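Local coordinates for protein polyphosphate kinase (Porphyromonas gingivalis, PDB 2O8R) that probably catalyses the reversible transfer of the terminal phosphate of ATP to a growing chain of inorganic polyphosphate, as a magnesium-dependent kinase, at residues L189-L195 against Y206-I212; Y538-K542 against L646-L650. The protein carries 3 engineered substitutions. All blocks are in the same frame, centred on the assembly; numbering follows the deposited sequence.

How the interactions relate
The two contacts sit on opposite sides of the chain's centre, 46 Å apart between centres and about 30 Å between nearest atoms, so neither touches the other. Interaction 1 is local: a beta hairpin of the middle domain and the helix that follows it, away from the predicted catalytic residues. Interaction 2 joins elements more than a hundred residues apart, a strand and a covering helix of the second phospholipase D-like C-terminal domain. It lies near the predicted ATP site, the side chain of K542 being about 6 Å from that of R570 and about 7 Å from that of H597. Each contact combines apolar packing with a charged side chain held by more than one polar partner.

Interaction 1: L189-L195 against Y206-I212; sequences LPRFVEL and YSFLEDI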
loop_
_atom_site.group_PDB
_atom_site.type_symbol
_atom_site.label_atom_id
_atom_site.label_comp_id
_atom_site.label_asym_id
_atom_site.label_seq_id
_atom_site.Cartn_x
_atom_site.Cartn_y
_atom_site.Cartn_z
ATOM N N LEU A 189 10.584 -0.697 12.097
ATOM C CA LEU A 189 10.389 -1.699 13.139
ATOM C C LEU A 189 9.002 -1.541 13.761
ATOM O O LEU A 189 8.373 -0.496 13.616
ATOM C CB LEU A 189 11.462 -1.536 14.214
ATOM C CG LEU A 189 12.883 -2.010 13.921
ATOM C CD1 LEU A 189 13.654 -2.021 15.214
ATOM C CD2 LEU A 189 12.865 -3.389 13.315
ATOM N N PRO A 190 8.505 -2.577 14.446
ATOM C CA PRO A 190 7.221 -2.389 15.092
ATOM C C PRO A 190 7.348 -1.571 16.379
ATOM O O PRO A 190 8.415 -1.555 17.010
ATOM C CB PRO A 190 6.795 -3.815 15.424
ATOM C CG PRO A 190 8.053 -4.538 15.622
ATOM C CD PRO A 190 9.044 -3.927 14.679
ATOM N N ARG A 191 6.259 -0.900 16.753
ATOM C CA ARG A 191 6.207 -0.127 17.990
ATOM C C ARG A 191 6.368 -1.080 19.155
ATOM O O ARG A 191 7.053 -0.767 20.134
ATOM C CB ARG A 191 4.867 0.602 18.108
ATOM C CG ARG A 191 4.742 1.514 19.311
ATOM C CD ARG A 191 5.778 2.642 19.301
ATOM N NE ARG A 191 5.783 3.383 20.564
ATOM C CZ ARG A 191 4.969 4.398 20.850
ATOM N NH1 ARG A 191 4.065 4.826 19.976
ATOM N NH2 ARG A 191 5.065 5.003 22.016
ATOM N N PHE A 192 5.742 -2.252 19.023
ATOM C CA PHE A 192 5.785 -3.283 20.051
ATOM C C PHE A 192 6.616 -4.474 19.607
ATOM O O PHE A 192 6.400 -5.021 18.529
ATOM C CB PHE A 192 4.373 -3.690 20.440
ATOM C CG PHE A 192 3.534 -2.535 20.881
ATOM C CD1 PHE A 192 3.766 -1.930 22.111
ATOM C CD2 PHE A 192 2.548 -2.021 20.051
ATOM C CE1 PHE A 192 3.011 -0.846 22.521
ATOM C CE2 PHE A 192 1.791 -0.941 20.452
ATOM C CZ PHE A 192 2.024 -0.350 21.688
ATOM N N VAL A 193 7.588 -4.836 20.444
ATOM C CA VAL A 193 8.562 -5.871 20.131
ATOM C C VAL A 193 8.304 -7.047 21.067
ATOM O O VAL A 193 8.371 -6.892 22.293
ATOM C CB VAL A 193 10.015 -5.333 20.298
ATOM C CG1 VAL A 193 11.069 -6.386 19.927
ATOM C CG2 VAL A 193 10.208 -4.114 19.440
ATOM N N GLU A 194 7.964 -8.203 20.487
ATOM C CA GLU A 194 7.727 -9.429 21.249
ATOM C C GLU A 194 9.055 -10.022 21.705
ATOM O O GLU A 194 10.037 -9.992 20.964
ATOM C CB GLU A 194 6.972 -10.448 20.405
ATOM C CG GLU A 194 6.372 -11.633 21.196
ATOM C CD GLU A 194 5.890 -12.788 20.300
ATOM O OE1 GLU A 194 6.262 -12.846 19.103
ATOM O OE2 GLU A 194 5.143 -13.652 20.807
ATOM N N LEU A 195 9.083 -10.535 22.932
ATOM C CA LEU A 195 10.274 -11.169 23.489
ATOM C C LEU A 195 10.064 -12.671 23.492
ATOM O O LEU A 195 8.955 -13.131 23.758
ATOM C CB LEU A 195 10.522 -10.677 24.913
ATOM C CG LEU A 195 10.714 -9.169 25.115
ATOM C CD1 LEU A 195 11.359 -8.899 26.451
ATOM C CD2 LEU A 195 11.572 -8.594 24.035
ATOM N N TYR A 206 5.835 -8.097 25.714
ATOM C CA TYR A 206 6.019 -7.045 24.729
ATOM C C TYR A 206 6.742 -5.849 25.307
ATOM O O TYR A 206 6.639 -5.551 26.497
ATOM C CB TYR A 206 4.679 -6.620 24.138
ATOM C CG TYR A 206 3.969 -7.742 23.447
ATOM C CD1 TYR A 206 4.338 -8.130 22.162
ATOM C CD2 TYR A 206 2.936 -8.432 24.080
ATOM C CE1 TYR A 206 3.693 -9.165 21.514
ATOM C CE2 TYR A 206 2.282 -9.478 23.442
ATOM C CZ TYR A 206 2.671 -9.839 22.157
ATOM O OH TYR A 206 2.043 -10.871 21.511
ATOM N N SER A 207 7.472 -5.161 24.446
ATOM C CA SER A 207 8.193 -3.970 24.845
ATOM C C SER A 207 7.943 -2.893 23.830
ATOM O O SER A 207 7.839 -3.191 22.636
ATOM C CB SER A 207 9.682 -4.256 24.869
ATOM O OG SER A 207 10.007 -5.083 25.957
ATOM N N PHE A 208 7.845 -1.653 24.306
ATOM C CA PHE A 208 7.881 -0.474 23.432
ATOM C C PHE A 208 9.266 -0.387 22.810
ATOM O O PHE A 208 10.283 -0.609 23.480
ATOM C CB PHE A 208 7.637 0.821 24.216
ATOM C CG PHE A 208 6.224 0.983 24.730
ATOM C CD1 PHE A 208 5.311 1.776 24.049
ATOM C CD2 PHE A 208 5.819 0.377 25.907
ATOM C CE1 PHE A 208 4.020 1.946 24.525
ATOM C CE2 PHE A 208 4.535 0.549 26.389
ATOM C CZ PHE A 208 3.633 1.334 25.696
ATOM N N LEU A 209 9.307 -0.060 21.531
ATOM C CA LEU A 209 10.570 0.167 20.857
ATOM C C LEU A 209 11.406 1.213 21.594
ATOM O O LEU A 209 12.599 0.993 21.829
ATOM C CB LEU A 209 10.317 0.606 19.420
ATOM C CG LEU A 209 11.463 0.532 18.418
ATOM C CD1 LEU A 209 12.213 -0.779 18.564
ATOM C CD2 LEU A 209 10.903 0.700 16.996
ATOM N N GLU A 210 10.780 2.327 21.986
ATOM C CA GLU A 210 11.526 3.439 22.602
ATOM C C GLU A 210 12.105 3.075 23.958
ATOM O O GLU A 210 13.110 3.644 24.372
ATOM C CB GLU A 210 10.700 4.734 22.690
ATOM C CG GLU A 210 9.529 4.712 23.679
ATOM C CD GLU A 210 8.215 4.250 23.050
ATOM O OE1 GLU A 210 8.246 3.426 22.107
ATOM O OE2 GLU A 210 7.144 4.710 23.511
ATOM N N ASP A 211 11.475 2.120 24.639
ATOM C CA ASP A 211 12.010 1.609 25.892
ATOM C C ASP A 211 13.345 0.886 25.655
ATOM O O ASP A 211 14.330 1.147 26.338
ATOM C CB ASP A 211 10.988 0.705 26.584
ATOM C CG ASP A 211 9.952 1.488 27.386
ATOM O OD1 ASP A 211 10.126 2.705 27.593
ATOM O OD2 ASP A 211 8.959 0.877 27.824
ATOM N N ILE A 212 13.381 0.012 24.658
ATOM C CA ILE A 212 14.609 -0.673 24.300
ATOM C C ILE A 212 15.722 0.316 24.018
ATOM O O ILE A 212 16.827 0.168 24.541
ATOM C CB ILE A 212 14.433 -1.608 23.094
ATOM C CG1 ILE A 212 13.271 -2.588 23.356
ATOM C CG2 ILE A 212 15.779 -2.341 22.795
ATOM C CD1 ILE A 212 12.737 -3.249 22.087
#
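F192 turns the edge of its ring toward the face of F208: CE1 of F192 lies 3.6 Å from CE1 of F208, offset toward the rim, with the ring planes at 62°. The two side chains run alongside each other from a non-hydrogen-bonded pair of the antiparallel hairpin. R191 fills in beside them, its CG over the centre of the F192 ring and its NE at the edge of F208. A bend at chi2 (61°) swings the guanidinium to E210, which it grips side-on with two nitrogens. NE donates to OE1 of E210 at 2.9 Å and NH2 to OE2 of E210 at 2.6 Å, both on the syn side of a carboxylate turned 40° from the guanidinium plane. Further along the same face, the extended E194 lies beside the Y206 ring, CG 3.7 Å from CE1 of Y206. On the other face, V193 meets I212 of the helix at about a right angle, CG2 of V193 being 3.8 Å from CD1 of I212; L209, also of the helix, crosses L189 of the preceding loop. Backbone bonds pair V193 with S207 in both directions, and N of L209 bonds to O of R191 at 2.7 Å, tying the first turn of helix 209-214 to the hairpin. Strand 115-118 borders 204-208, and F410 of the second subunit packs on L189 and P190. Because D305 and the V301 carbonyl also bind the R191 guanidinium, its rotation is fixed; buried, it faces two carboxylates, and its positive charge would probably favour the ionised form of E210.

Interaction 2: Y538-K542 against L646-L650; sequences YMLLK and LEIQL
Y538 touches helix 646-650 through the hydroxyl of its ring, OH lying 3.9 Å from CD1 of L650, and that hydroxyl is hydrogen-bonded to D566 on the neighbouring strand 564-569. The other flat group, the Q649 amide, is met in its carbonyl plane: NZ of K542 reaches OE1 of Q649 at 2.8 Å on a lone pair, with a C=O...N angle of 126°. K542 runs extended to CE and turns only at its last torsion (chi4 77°), crossing Q649 at about a right angle. E596 completes the cluster, forming a salt bridge with NZ of K542 and accepting from NE2 of Q649, so both ends of the amide are engaged, which is consistent with the modelled orientation of its O and N. Between these polar ends lies L540. It meets L650 tip to tip, CD1 of L540 to CD1 of L650 at 3.7 Å, and slides past L646, whose CD1 is 3.9 Å from CG of L540. Strand and helix run at 85° to each other, their axes 10.5 Å apart. Such a helix laid across a mixed sheet belongs to the alpha/beta architecture of phospholipase D-like domains, here beside the predicted ATP-binding R570 and H597.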
loop_
_atom_site.group_PDB
_atom_site.type_symbol
_atom_site.label_atom_id
_atom_site.label_comp_id
_atom_site.label_asym_id
_atom_site.label_seq_id
_atom_site.Cartn_x
_atom_site.Cartn_y
_atom_site.Cartn_z
ATOM N N TYR A 538 -44.301 13.892 15.628
ATOM C CA TYR A 538 -43.101 13.130 15.975
ATOM C C TYR A 538 -42.041 13.117 14.873
ATOM O O TYR A 538 -42.366 13.125 13.674
ATOM C CB TYR A 538 -43.482 11.699 16.358
ATOM C CG TYR A 538 -42.318 10.890 16.845
ATOM C CD1 TYR A 538 -41.700 11.193 18.060
ATOM C CD2 TYR A 538 -41.817 9.830 16.084
ATOM C CE1 TYR A 538 -40.625 10.463 18.515
ATOM C CE2 TYR A 538 -40.737 9.088 16.530
ATOM C CZ TYR A 538 -40.143 9.412 17.742
ATOM O OH TYR A 538 -39.082 8.673 18.191
HETATM N N MSE A 539 -40.773 13.106 15.289
HETATM C CA MSE A 539 -39.631 13.007 14.370
HETATM C C MSE A 539 -38.596 12.082 14.947
HETATM O O MSE A 539 -38.302 12.132 16.147
HETATM C CB MSE A 539 -38.990 14.369 14.130
HETATM C CG MSE A 539 -39.853 15.292 13.311
HETATM SE SE MSE A 539 -38.987 16.939 12.786
HETATM C CE MSE A 539 -39.099 17.944 14.418
ATOM N N LEU A 540 -38.041 11.233 14.091
ATOM C CA LEU A 540 -36.943 10.368 14.486
ATOM C C LEU A 540 -35.812 10.621 13.518
ATOM O O LEU A 540 -35.928 10.326 12.332
ATOM C CB LEU A 540 -37.386 8.906 14.487
ATOM C CG LEU A 540 -36.475 7.793 15.026
ATOM C CD1 LEU A 540 -35.453 8.255 16.056
ATOM C CD2 LEU A 540 -37.316 6.676 15.598
ATOM N N LEU A 541 -34.725 11.191 14.031
ATOM C CA LEU A 541 -33.643 11.691 13.190
ATOM C C LEU A 541 -32.277 11.146 13.627
ATOM O O LEU A 541 -31.859 11.344 14.767
ATOM C CB LEU A 541 -33.615 13.205 13.265
ATOM C CG LEU A 541 -34.786 14.065 12.822
ATOM C CD1 LEU A 541 -34.431 15.487 13.189
ATOM C CD2 LEU A 541 -35.019 13.936 11.324
ATOM N N LYS A 542 -31.581 10.462 12.719
ATOM C CA LYS A 542 -30.267 9.901 13.030
ATOM C C LYS A 542 -29.205 10.408 12.075
ATOM O O LYS A 542 -29.355 10.289 10.866
ATOM C CB LYS A 542 -30.300 8.390 12.962
ATOM C CG LYS A 542 -28.939 7.735 13.121
ATOM C CD LYS A 542 -29.038 6.219 12.973
ATOM C CE LYS A 542 -27.697 5.595 13.101
ATOM N NZ LYS A 542 -27.380 5.577 14.528
ATOM N N LEU A 646 -34.394 1.624 14.129
ATOM C CA LEU A 646 -34.213 2.836 14.923
ATOM C C LEU A 646 -34.829 2.712 16.310
ATOM O O LEU A 646 -34.305 3.270 17.266
ATOM C CB LEU A 646 -34.792 4.040 14.199
ATOM C CG LEU A 646 -34.038 4.394 12.924
ATOM C CD1 LEU A 646 -34.645 5.625 12.349
ATOM C CD2 LEU A 646 -32.543 4.600 13.184
ATOM N N GLU A 647 -35.933 1.973 16.416
ATOM C CA GLU A 647 -36.568 1.733 17.706
ATOM C C GLU A 647 -35.677 0.867 18.546
ATOM O O GLU A 647 -35.467 1.151 19.728
ATOM C CB GLU A 647 -37.948 1.093 17.554
ATOM C CG GLU A 647 -39.045 2.093 17.240
ATOM C CD GLU A 647 -40.360 1.428 16.933
ATOM O OE1 GLU A 647 -40.574 0.287 17.405
ATOM O OE2 GLU A 647 -41.180 2.047 16.220
ATOM N N ILE A 648 -35.119 -0.175 17.935
ATOM C CA ILE A 648 -34.075 -0.943 18.618
ATOM C C ILE A 648 -32.968 -0.019 19.141
ATOM O O ILE A 648 -32.559 -0.133 20.293
ATOM C CB ILE A 648 -33.475 -2.025 17.727
ATOM C CG1 ILE A 648 -34.583 -2.965 17.248
ATOM C CG2 ILE A 648 -32.391 -2.772 18.481
ATOM C CD1 ILE A 648 -34.114 -4.174 16.496
ATOM N N GLN A 649 -32.506 0.921 18.317
ATOM C CA GLN A 649 -31.473 1.824 18.800
ATOM C C GLN A 649 -31.958 2.643 20.003
ATOM O O GLN A 649 -31.238 2.765 20.994
ATOM C CB GLN A 649 -30.892 2.701 17.681
ATOM C CG GLN A 649 -30.243 1.906 16.550
ATOM C CD GLN A 649 -29.192 2.696 15.781
ATOM O OE1 GLN A 649 -29.293 3.914 15.631
ATOM N NE2 GLN A 649 -28.173 1.996 15.287
ATOM N N LEU A 650 -33.185 3.158 19.942
ATOM C CA LEU A 650 -33.720 3.995 21.035
ATOM C C LEU A 650 -34.047 3.202 22.287
ATOM O O LEU A 650 -34.316 3.788 23.334
ATOM C CB LEU A 650 -34.966 4.762 20.598
ATOM C CG LEU A 650 -34.749 5.923 19.637
ATOM C CD1 LEU A 650 -36.113 6.439 19.252
ATOM C CD2 LEU A 650 -33.870 7.027 20.259
#